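Local coordinates for Lmo1340 protein (Listeria monocytogenes, PDB 4NLM) that is of unknown function but is probably a surface lipoprotein whose chain folds into a YqgU-like six-bladed beta propeller, at residues A[114-119]-A[163-168]. Residues are numbered along the deposited sequence; the frame is centred on the assembly and turned at random.
Sequences ATMRII and ENWDYT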
# COMPACT_ATOMS: atom_id res chain seq x y z
N ALA A 114 -7.63 4.98 21.81
CA ALA A 114 -7.65 4.40 20.46
C ALA A 114 -7.50 2.90 20.60
O ALA A 114 -7.10 2.40 21.66
CB ALA A 114 -6.54 4.95 19.59
N THR A 115 -7.82 2.17 19.53
CA THR A 115 -7.80 0.74 19.53
C THR A 115 -7.35 0.29 18.18
O THR A 115 -7.72 0.87 17.14
CB THR A 115 -9.24 0.20 19.77
OG1 THR A 115 -9.82 0.74 20.97
CG2 THR A 115 -9.27 -1.27 19.86
N MSE A 116 -6.58 -0.79 18.18
CA MSE A 116 -6.27 -1.54 16.97
C MSE A 116 -7.04 -2.83 17.09
O MSE A 116 -6.88 -3.55 18.08
CB MSE A 116 -4.82 -1.92 16.80
CG MSE A 116 -3.78 -0.86 16.78
SE MSE A 116 -2.00 -1.74 16.98
CE MSE A 116 -1.31 0.09 16.96
N ARG A 117 -7.91 -3.09 16.12
CA ARG A 117 -8.71 -4.30 16.07
C ARG A 117 -8.47 -5.10 14.82
O ARG A 117 -8.30 -4.51 13.74
CB ARG A 117 -10.20 -3.99 16.07
CG ARG A 117 -10.73 -3.34 17.33
CD ARG A 117 -12.22 -3.10 17.20
NE ARG A 117 -12.78 -2.53 18.42
CZ ARG A 117 -12.87 -1.22 18.65
NH1 ARG A 117 -13.40 -0.79 19.79
NH2 ARG A 117 -12.44 -0.35 17.75
N ILE A 118 -8.47 -6.43 14.95
CA ILE A 118 -8.44 -7.31 13.81
C ILE A 118 -9.87 -7.86 13.68
O ILE A 118 -10.40 -8.42 14.65
CB ILE A 118 -7.46 -8.47 13.98
CG1 ILE A 118 -6.06 -7.94 14.32
CG2 ILE A 118 -7.45 -9.37 12.74
CD1 ILE A 118 -5.47 -6.99 13.32
N ILE A 119 -10.47 -7.69 12.51
CA ILE A 119 -11.84 -8.08 12.27
C ILE A 119 -11.90 -9.10 11.17
O ILE A 119 -11.31 -8.90 10.10
CB ILE A 119 -12.64 -6.85 11.85
CG1 ILE A 119 -12.65 -5.83 13.01
CG2 ILE A 119 -14.07 -7.20 11.45
CD1 ILE A 119 -12.99 -4.42 12.63
N GLU A 163 7.28 -1.44 16.81
CA GLU A 163 6.87 -2.60 17.59
C GLU A 163 6.23 -3.62 16.69
O GLU A 163 5.79 -3.32 15.60
CB GLU A 163 5.86 -2.14 18.65
CG GLU A 163 6.47 -1.27 19.73
CD GLU A 163 5.44 -0.45 20.50
OE1 GLU A 163 5.55 -0.40 21.74
OE2 GLU A 163 4.53 0.14 19.89
N ASN A 164 6.23 -4.86 17.14
CA ASN A 164 5.58 -5.97 16.47
C ASN A 164 4.53 -6.56 17.36
O ASN A 164 4.81 -6.95 18.50
CB ASN A 164 6.58 -7.06 16.12
CG ASN A 164 5.95 -8.22 15.38
OD1 ASN A 164 5.12 -8.03 14.49
ND2 ASN A 164 6.35 -9.42 15.72
N TRP A 165 3.31 -6.62 16.87
CA TRP A 165 2.20 -7.22 17.55
C TRP A 165 1.81 -8.55 16.95
O TRP A 165 1.41 -8.55 15.79
CB TRP A 165 1.01 -6.27 17.49
CG TRP A 165 -0.24 -6.72 18.21
CD1 TRP A 165 -0.31 -7.39 19.40
CD2 TRP A 165 -1.60 -6.46 17.82
NE1 TRP A 165 -1.63 -7.55 19.79
CE2 TRP A 165 -2.44 -6.99 18.84
CE3 TRP A 165 -2.19 -5.83 16.72
CZ2 TRP A 165 -3.82 -6.93 18.76
CZ3 TRP A 165 -3.58 -5.76 16.66
CH2 TRP A 165 -4.38 -6.29 17.68
N ASP A 166 2.01 -9.64 17.70
CA ASP A 166 1.50 -10.93 17.29
C ASP A 166 0.14 -10.99 17.94
O ASP A 166 0.02 -11.23 19.15
CB ASP A 166 2.36 -12.11 17.73
CG ASP A 166 1.84 -13.40 17.21
OD1 ASP A 166 0.58 -13.56 17.14
OD2 ASP A 166 2.65 -14.26 16.82
N TYR A 167 -0.89 -10.71 17.15
CA TYR A 167 -2.22 -10.56 17.73
C TYR A 167 -2.86 -11.88 18.13
O TYR A 167 -3.82 -11.89 18.88
CB TYR A 167 -3.14 -9.75 16.82
CG TYR A 167 -3.41 -10.37 15.47
CD1 TYR A 167 -4.36 -11.36 15.34
CD2 TYR A 167 -2.78 -9.90 14.32
CE1 TYR A 167 -4.64 -11.92 14.07
CE2 TYR A 167 -3.05 -10.42 13.08
CZ TYR A 167 -3.97 -11.44 12.95
OH TYR A 167 -4.22 -11.96 11.70
N THR A 168 -2.32 -12.98 17.63
CA THR A 168 -2.81 -14.31 17.98
C THR A 168 -2.26 -14.76 19.33
O THR A 168 -2.88 -15.58 20.00
CB THR A 168 -2.53 -15.34 16.87
OG1 THR A 168 -1.14 -15.64 16.77
CG2 THR A 168 -3.08 -14.92 15.53
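Ile-118 lays its CG1 over one face of the Tyr-167 ring, 3.8 Å from the ring centroid and only 12° off the normal, a CH-pi contact. At the end of the same branch CD1 lies obliquely against the indole, 4.0 Å from Trp-165 CZ3, while CG2 rests against Tyr-167 CE1. The far end of the indole slides between Ile-118 and Met-116, a selenomethionine: Met-116 CB lies 4.0 Å from Trp-165 CZ3, and the backbone O of Met-116 is 3.7 Å from Trp-165 CH2. Beyond CG the Met-116 chain runs extended on the other side of the indole plane from Ile-118, bringing SE obliquely to 4.8 Å from the centroid of the six-membered ring, a Met-aromatic contact. With CG of Trp-165 anti to the backbone N (chi1 -177°), the indole is directed at strand 114-120, and Tyr-167 CB covers one indole face. Just beyond, Thr-168 OG1 donates to the syn lone pair of Asp-166 OD1 at 2.7 Å, tying the turn that follows strand 159-166. Phe-151 and Tyr-106 also pack on Met-116. The buried apolar cluster joins two successive four-stranded antiparallel sheets face to face, as between adjacent blades of a beta propeller.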